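PDB 6L2A: mRNA interferase from Mycobacterium tuberculosis, which probably acts as the toxic component of a type II toxin-antitoxin system, an RNA endonuclease of the PemK/MazF family. Local coordinates for residues A[31-36]-A[51-56]; A[64-69]-A[83-88]. The protein carries 6 engineered substitutions. All coordinates share one frame; numbering follows the deposited sequence.

Contact 1: A[31-36]-A[51-56]; sequences VVVSND and TVVPVT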
ATOM      1  N   VAL A  31       0.648  11.428   1.126  1.00 15.28           N
ATOM      2  CA  VAL A  31      -0.252  11.426   2.275  1.00 15.03           C
ATOM      3  C   VAL A  31       0.041  10.202   3.131  1.00 15.64           C
ATOM      4  O   VAL A  31       0.056   9.073   2.625  1.00 16.29           O
ATOM      5  CB  VAL A  31      -1.726  11.434   1.831  1.00 10.77           C
ATOM      6  CG1 VAL A  31      -2.646  11.506   3.049  1.00 14.02           C
ATOM      7  CG2 VAL A  31      -1.997  12.586   0.873  1.00 15.53           C
ATOM      8  N   VAL A  32       0.262  10.420   4.427  1.00 14.66           N
ATOM      9  CA  VAL A  32       0.425   9.309   5.360  1.00 16.67           C
ATOM     10  C   VAL A  32      -0.915   8.610   5.551  1.00 15.64           C
ATOM     11  O   VAL A  32      -1.916   9.248   5.904  1.00 14.50           O
ATOM     12  CB  VAL A  32       0.976   9.811   6.702  1.00 14.69           C
ATOM     13  CG1 VAL A  32       1.095   8.655   7.683  1.00 12.61           C
ATOM     14  CG2 VAL A  32       2.318  10.512   6.509  1.00 15.10           C
ATOM     15  N   VAL A  33      -0.942   7.294   5.333  1.00 14.43           N
ATOM     16  CA  VAL A  33      -2.192   6.545   5.451  1.00 14.42           C
ATOM     17  C   VAL A  33      -2.056   5.342   6.378  1.00 15.69           C
ATOM     18  O   VAL A  33      -3.047   4.661   6.669  1.00 16.71           O
ATOM     19  CB  VAL A  33      -2.716   6.107   4.070  1.00 18.15           C
ATOM     20  CG1 VAL A  33      -3.063   7.323   3.227  1.00 13.39           C
ATOM     21  CG2 VAL A  33      -1.700   5.221   3.360  1.00 15.73           C
ATOM     22  N   SER A  34      -0.845   5.055   6.845  1.00 15.43           N
ATOM     23  CA  SER A  34      -0.712   4.058   7.898  1.00 14.35           C
ATOM     24  C   SER A  34      -1.367   4.578   9.177  1.00 15.33           C
ATOM     25  O   SER A  34      -1.395   5.782   9.437  1.00 13.79           O
ATOM     26  CB  SER A  34       0.759   3.712   8.143  1.00 17.56           C
ATOM     27  OG  SER A  34       1.578   4.868   8.179  1.00 20.39           O
ATOM     28  N   ASN A  35      -1.922   3.657   9.965  1.00 16.26           N
ATOM     29  CA  ASN A  35      -2.633   4.053  11.173  1.00 15.30           C
ATOM     30  C   ASN A  35      -1.672   4.680  12.184  1.00 17.72           C
ATOM     31  O   ASN A  35      -0.457   4.460  12.153  1.00 15.22           O
ATOM     32  CB  ASN A  35      -3.364   2.857  11.791  1.00 16.50           C
ATOM     33  CG  ASN A  35      -2.423   1.874  12.463  1.00 19.12           C
ATOM     34  OD1 ASN A  35      -2.013   2.070  13.604  1.00 20.21           O
ATOM     35  ND2 ASN A  35      -2.087   0.801  11.757  1.00 20.36           N
ATOM     36  N   ASP A  36      -2.237   5.476  13.094  1.00 14.99           N
ATOM     37  CA  ASP A  36      -1.409   6.269  13.995  1.00 15.24           C
ATOM     38  C   ASP A  36      -0.795   5.456  15.130  1.00 19.65           C
ATOM     39  O   ASP A  36       0.151   5.936  15.765  1.00 14.56           O
ATOM     40  CB  ASP A  36      -2.218   7.434  14.568  1.00 15.98           C
ATOM     41  CG  ASP A  36      -2.221   8.643  13.649  1.00 19.85           C
ATOM     42  OD1 ASP A  36      -1.354   8.706  12.751  1.00 18.26           O
ATOM     43  OD2 ASP A  36      -3.082   9.528  13.826  1.00 25.03           O
ATOM     44  N   THR A  51       3.368   4.047   5.686  1.00 16.33           N
ATOM     45  CA  THR A  51       2.708   3.824   4.409  1.00 12.82           C
ATOM     46  C   THR A  51       2.138   5.146   3.915  1.00 17.53           C
ATOM     47  O   THR A  51       1.458   5.850   4.667  1.00 16.49           O
ATOM     48  CB  THR A  51       1.613   2.766   4.534  1.00 18.30           C
ATOM     49  OG1 THR A  51       2.201   1.530   4.958  1.00 17.50           O
ATOM     50  CG2 THR A  51       0.935   2.556   3.198  1.00 22.35           C
ATOM     51  N   VAL A  52       2.439   5.490   2.661  1.00 14.54           N
ATOM     52  CA  VAL A  52       2.077   6.784   2.102  1.00 13.60           C
ATOM     53  C   VAL A  52       1.386   6.597   0.759  1.00 18.66           C
ATOM     54  O   VAL A  52       1.549   5.583   0.078  1.00 16.78           O
ATOM     55  CB  VAL A  52       3.300   7.714   1.938  1.00 14.74           C
ATOM     56  CG1 VAL A  52       3.964   7.967   3.286  1.00 14.25           C
ATOM     57  CG2 VAL A  52       4.290   7.121   0.942  1.00 16.27           C
ATOM     58  N   VAL A  53       0.613   7.611   0.385  1.00 15.61           N
ATOM     59  CA  VAL A  53      -0.052   7.680  -0.913  1.00 13.82           C
ATOM     60  C   VAL A  53       0.505   8.879  -1.674  1.00 15.33           C
ATOM     61  O   VAL A  53       0.307  10.026  -1.247  1.00 18.46           O
ATOM     62  CB  VAL A  53      -1.576   7.770  -0.745  1.00 15.08           C
ATOM     63  CG1 VAL A  53      -2.233   8.174  -2.045  1.00 14.38           C
ATOM     64  CG2 VAL A  53      -2.127   6.436  -0.263  1.00 14.93           C
ATOM     65  N   PRO A  54       1.211   8.667  -2.783  1.00 19.84           N
ATOM     66  CA  PRO A  54       1.817   9.794  -3.500  1.00 17.37           C
ATOM     67  C   PRO A  54       0.773  10.730  -4.081  1.00 18.21           C
ATOM     68  O   PRO A  54      -0.357  10.340  -4.384  1.00 18.47           O
ATOM     69  CB  PRO A  54       2.631   9.116  -4.611  1.00 18.17           C
ATOM     70  CG  PRO A  54       2.838   7.718  -4.136  1.00 21.95           C
ATOM     71  CD  PRO A  54       1.611   7.372  -3.351  1.00 20.32           C
ATOM     72  N   VAL A  55       1.180  11.983  -4.247  1.00 18.20           N
ATOM     73  CA  VAL A  55       0.312  13.061  -4.693  1.00 18.95           C
ATOM     74  C   VAL A  55       0.930  13.695  -5.933  1.00 19.46           C
ATOM     75  O   VAL A  55       2.151  13.871  -6.003  1.00 27.86           O
ATOM     76  CB  VAL A  55       0.116  14.093  -3.562  1.00 24.82           C
ATOM     77  CG1 VAL A  55      -0.481  15.362  -4.087  1.00 33.04           C
ATOM     78  CG2 VAL A  55      -0.771  13.511  -2.473  1.00 23.46           C
ATOM     79  N   THR A  56       0.090  14.016  -6.919  1.00 21.35           N
ATOM     80  CA  THR A  56       0.544  14.618  -8.166  1.00 20.97           C
ATOM     81  C   THR A  56      -0.315  15.829  -8.507  1.00 28.09           C
ATOM     82  O   THR A  56      -1.482  15.914  -8.118  1.00 25.54           O
ATOM     83  CB  THR A  56       0.500  13.620  -9.334  1.00 33.40           C
ATOM     84  OG1 THR A  56       0.848  14.291 -10.552  1.00 26.42           O
ATOM     85  CG2 THR A  56      -0.892  13.027  -9.475  1.00 22.83           C
TER
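Thr51 and the backbone of Val33 and Ser34 meet at a flat carbonyl group, and both donors approach the same face of its plane. Val33 N lies 2.9 Å from Thr51 O, tilted 22° from the plane; Ser34 N lies 3.3 Å from that oxygen, tilted 30°. The methyl CG2 of Val33 also comes within 3.5 Å of Thr51 O. In return, the amide of Thr51 gives a nearly straight bond to the hydroxyl of Ser34, with Thr51 N and Ser34 OG 3.2 Å apart. A chi1 of 44° places OG between the backbone N and the carbonyl carbon of Ser34, where it can meet this N-H; the same OG is also hydrogen-bonded to Asn39 OD1, its strongest polar partner.

Strands 28-32 and 49-56 run antiparallel here within the SH3-like sheet of the PemK/MazF fold. Val31 and Val53 form the hydrogen-bonded pair, with Val31 N to Val53 O at 2.8 Å and Val53 N to Val31 O at 2.7 Å. The next pair, Val32 and Val52, is non-hydrogen-bonded and projects from the opposite sheet face.

On the face of Val31 and Val53, Val33 CG1 crosses Val53 CG2 at 3.7 Å, the two side chains lying at about a right angle. Leu110 and Leu114 of helix 104-117 cover this group. Farther along, Val31 CG2 touches Val55 CG2 at 3.7 Å. Thr51 OG1 bonds to His117 of the second subunit.

Contact 2: A[64-69]-A[83-88]; sequences PFQVLL and QAEQIR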
ATOM      1  N   PRO A  64     -11.663   6.961  -9.580  1.00 21.73           N
ATOM      2  CA  PRO A  64     -12.273   6.721  -8.261  1.00 20.65           C
ATOM      3  C   PRO A  64     -11.306   6.169  -7.228  1.00 24.42           C
ATOM      4  O   PRO A  64     -11.626   6.199  -6.032  1.00 24.34           O
ATOM      5  CB  PRO A  64     -13.393   5.715  -8.561  1.00 22.29           C
ATOM      6  CG  PRO A  64     -13.535   5.692 -10.038  1.00 25.34           C
ATOM      7  CD  PRO A  64     -12.216   6.055 -10.601  1.00 18.29           C
ATOM      8  N   PHE A  65     -10.154   5.646  -7.645  1.00 17.63           N
ATOM      9  CA  PHE A  65      -9.094   5.262  -6.724  1.00 16.53           C
ATOM     10  C   PHE A  65      -8.132   6.411  -6.452  1.00 21.29           C
ATOM     11  O   PHE A  65      -7.024   6.182  -5.954  1.00 14.54           O
ATOM     12  CB  PHE A  65      -8.340   4.041  -7.260  1.00 16.75           C
ATOM     13  CG  PHE A  65      -7.993   4.129  -8.720  1.00 19.88           C
ATOM     14  CD1 PHE A  65      -6.817   4.734  -9.131  1.00 15.91           C
ATOM     15  CD2 PHE A  65      -8.839   3.597  -9.679  1.00 22.91           C
ATOM     16  CE1 PHE A  65      -6.493   4.810 -10.473  1.00 20.94           C
ATOM     17  CE2 PHE A  65      -8.519   3.671 -11.025  1.00 22.30           C
ATOM     18  CZ  PHE A  65      -7.345   4.276 -11.420  1.00 24.77           C
ATOM     19  N   GLN A  66      -8.533   7.638  -6.778  1.00 17.88           N
ATOM     20  CA  GLN A  66      -7.752   8.838  -6.531  1.00 22.14           C
ATOM     21  C   GLN A  66      -8.669   9.893  -5.929  1.00 20.32           C
ATOM     22  O   GLN A  66      -9.889   9.847  -6.101  1.00 20.84           O
ATOM     23  CB  GLN A  66      -7.100   9.357  -7.822  1.00 19.35           C
ATOM     24  CG  GLN A  66      -6.316   8.291  -8.580  1.00 21.03           C
ATOM     25  CD  GLN A  66      -5.953   8.721  -9.989  1.00 24.20           C
ATOM     26  OE1 GLN A  66      -6.627   9.558 -10.586  1.00 23.34           O
ATOM     27  NE2 GLN A  66      -4.887   8.138 -10.530  1.00 21.74           N
ATOM     28  N   VAL A  67      -8.079  10.847  -5.210  1.00 18.98           N
ATOM     29  CA  VAL A  67      -8.847  11.845  -4.468  1.00 18.34           C
ATOM     30  C   VAL A  67      -8.288  13.229  -4.766  1.00 17.92           C
ATOM     31  O   VAL A  67      -7.096  13.481  -4.554  1.00 16.89           O
ATOM     32  CB  VAL A  67      -8.835  11.578  -2.953  1.00 18.30           C
ATOM     33  CG1 VAL A  67      -9.648  12.644  -2.225  1.00 18.51           C
ATOM     34  CG2 VAL A  67      -9.389  10.192  -2.651  1.00 15.84           C
ATOM     35  N   LEU A  68      -9.150  14.128  -5.233  1.00 19.54           N
ATOM     36  CA  LEU A  68      -8.759  15.514  -5.453  1.00 21.33           C
ATOM     37  C   LEU A  68      -8.499  16.206  -4.119  1.00 24.01           C
ATOM     38  O   LEU A  68      -9.346  16.179  -3.220  1.00 21.29           O
ATOM     39  CB  LEU A  68      -9.853  16.247  -6.230  1.00 23.62           C
ATOM     40  CG  LEU A  68      -9.719  17.761  -6.425  1.00 26.21           C
ATOM     41  CD1 LEU A  68      -8.593  18.086  -7.388  1.00 29.15           C
ATOM     42  CD2 LEU A  68     -11.032  18.351  -6.912  1.00 45.42           C
ATOM     43  N   LEU A  69      -7.326  16.822  -3.989  1.00 17.83           N
ATOM     44  CA  LEU A  69      -6.925  17.524  -2.774  1.00 21.36           C
ATOM     45  C   LEU A  69      -6.846  19.017  -3.068  1.00 27.48           C
ATOM     46  O   LEU A  69      -6.023  19.449  -3.883  1.00 24.93           O
ATOM     47  CB  LEU A  69      -5.584  17.004  -2.255  1.00 20.45           C
ATOM     48  CG  LEU A  69      -5.498  15.505  -1.957  1.00 17.46           C
ATOM     49  CD1 LEU A  69      -4.095  15.118  -1.511  1.00 22.99           C
ATOM     50  CD2 LEU A  69      -6.527  15.113  -0.907  1.00 14.49           C
ATOM     51  N   GLN A  83      -2.953   9.484  -5.195  1.00 18.36           N
ATOM     52  CA  GLN A  83      -3.041   8.317  -6.069  1.00 22.32           C
ATOM     53  C   GLN A  83      -2.936   7.064  -5.203  1.00 16.07           C
ATOM     54  O   GLN A  83      -1.839   6.571  -4.935  1.00 16.39           O
ATOM     55  CB  GLN A  83      -1.943   8.352  -7.125  1.00 16.91           C
ATOM     56  CG  GLN A  83      -1.909   9.622  -7.954  1.00 18.85           C
ATOM     57  CD  GLN A  83      -0.796   9.603  -8.983  1.00 30.22           C
ATOM     58  OE1 GLN A  83       0.285  10.145  -8.755  1.00 33.83           O
ATOM     59  NE2 GLN A  83      -1.052   8.969 -10.120  1.00 29.59           N
ATOM     60  N   ALA A  84      -4.089   6.545  -4.770  1.00 16.09           N
ATOM     61  CA  ALA A  84      -4.091   5.362  -3.919  1.00 18.50           C
ATOM     62  C   ALA A  84      -3.538   4.135  -4.628  1.00 22.53           C
ATOM     63  O   ALA A  84      -3.049   3.218  -3.958  1.00 17.85           O
ATOM     64  CB  ALA A  84      -5.504   5.071  -3.409  1.00 17.65           C
ATOM     65  N   GLU A  85      -3.599   4.093  -5.961  1.00 17.83           N
ATOM     66  CA  GLU A  85      -3.018   2.975  -6.693  1.00 20.01           C
ATOM     67  C   GLU A  85      -1.494   2.993  -6.675  1.00 21.95           C
ATOM     68  O   GLU A  85      -0.875   2.010  -7.092  1.00 21.67           O
ATOM     69  CB  GLU A  85      -3.527   2.963  -8.140  1.00 20.32           C
ATOM     70  CG  GLU A  85      -2.804   3.903  -9.110  1.00 21.22           C
ATOM     71  CD  GLU A  85      -3.235   5.359  -8.993  1.00 27.62           C
ATOM     72  OE1 GLU A  85      -3.955   5.712  -8.037  1.00 17.87           O
ATOM     73  OE2 GLU A  85      -2.851   6.157  -9.876  1.00 28.57           O
ATOM     74  N   GLN A  86      -0.880   4.078  -6.196  1.00 18.21           N
ATOM     75  CA  GLN A  86       0.570   4.189  -6.100  1.00 22.48           C
ATOM     76  C   GLN A  86       1.060   4.056  -4.663  1.00 20.46           C
ATOM     77  O   GLN A  86       2.166   4.503  -4.348  1.00 23.67           O
ATOM     78  CB  GLN A  86       1.039   5.515  -6.700  1.00 24.55           C
ATOM     79  CG  GLN A  86       0.569   5.751  -8.126  1.00 30.45           C
ATOM     80  CD  GLN A  86       1.697   5.661  -9.130  1.00 43.55           C
ATOM     81  OE1 GLN A  86       2.241   4.583  -9.376  1.00 49.36           O
ATOM     82  NE2 GLN A  86       2.061   6.797  -9.715  1.00 46.57           N
ATOM     83  N   ILE A  87       0.253   3.443  -3.792  1.00 17.15           N
ATOM     84  CA  ILE A  87       0.577   3.347  -2.373  1.00 14.11           C
ATOM     85  C   ILE A  87       1.908   2.628  -2.174  1.00 31.02           C
ATOM     86  O   ILE A  87       2.212   1.637  -2.851  1.00 22.06           O
ATOM     87  CB  ILE A  87      -0.576   2.638  -1.643  1.00 21.18           C
ATOM     88  CG1 ILE A  87      -0.283   2.457  -0.154  1.00 21.36           C
ATOM     89  CG2 ILE A  87      -0.886   1.294  -2.298  1.00 26.77           C
ATOM     90  CD1 ILE A  87      -1.448   1.851   0.605  1.00 23.13           C
ATOM     91  N   ARG A  88       2.727   3.151  -1.258  1.00 22.63           N
ATOM     92  CA  ARG A  88       4.026   2.569  -0.949  1.00 29.61           C
ATOM     93  C   ARG A  88       4.278   2.633   0.549  1.00 25.36           C
ATOM     94  O   ARG A  88       3.739   3.486   1.257  1.00 20.10           O
ATOM     95  CB  ARG A  88       5.194   3.288  -1.642  1.00 26.23           C
ATOM     96  CG  ARG A  88       4.881   3.991  -2.942  1.00 48.08           C
ATOM     97  CD  ARG A  88       5.142   3.094  -4.136  1.00 48.07           C
ATOM     98  NE  ARG A  88       5.336   3.875  -5.352  1.00 41.59           N
ATOM     99  CZ  ARG A  88       6.494   4.426  -5.701  1.00 62.61           C
ATOM    100  NH1 ARG A  88       6.588   5.124  -6.825  1.00 65.71           N
ATOM    101  NH2 ARG A  88       7.561   4.279  -4.926  1.00 55.81           N
TER
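Phe65 sets the edge of its ring against the carboxylate of Glu85: CD1 lies 3.2 Å from OE1, and that oxygen sits near the ring plane, not over a face. The carboxylate and ring planes are 76° apart, and the neighbouring ring atom CE1 is 3.6 Å from Glu85 CD. Tyr63 meets the same ring in a nearly parallel orientation. Glu85 bends at chi2 (-79°), which turns CD off the line of an extended chain.

The second oxygen takes the polar bond. Gln66 NE2 donates to Glu85 OE2 at 2.9 Å, from the syn side and 34° out of the carboxylate plane, while OE2 lies in the amide plane of Gln66. Beyond CG the Gln66 chain is extended, and this carries NE2 across to the carboxylate. Gln83 NE2 adds a weak bond to the same OE2, which thus has two amide donors. On the backbone, Ala84 N makes a weak bond to Phe65 O at 3.2 Å.

These groups meet where strand 66-69 begins and strand 80-83 runs out. Gln66 and Gln83 form an antiparallel non-hydrogen-bonded pair, and the chain then enters the 3-10 turn at 84-85.

Gln66 OE1 accepts from Lys81 NZ and Tyr63 N, which may polarise the amide and strengthen NE2 as a donor. Glu85 OE1 is buried with no hydrogen-bonding partner in the model; C-H groups of the Phe65 edge and Gln66 CG lie near it, and their slight positive character may ease the cost of burying it.

Overall arrangement
Contact 1 closes before contact 2 opens along the chain, and their centres are about 9 Å apart. Strand 49-56 is the shared element: it pairs with strand 28-32 in contact 1, and it also pairs with strands 80-83 and 88-91, which flank the turn of contact 2. The two contacts touch directly through backbone pairs, Pro54 O to Gln83 N at 2.9 Å and Val52 N to Arg88 O at 2.8 Å, both probable hydrogen bonds. Strand 66-69 extends the same antiparallel sheet beyond strand 80-83. Contact 1 lies near the centre of the chain, contact 2 farther out. Both reach the second subunit, contact 1 through Thr51 and residues 33-35, contact 2 through residues 85-87, contributing to the dimer interface.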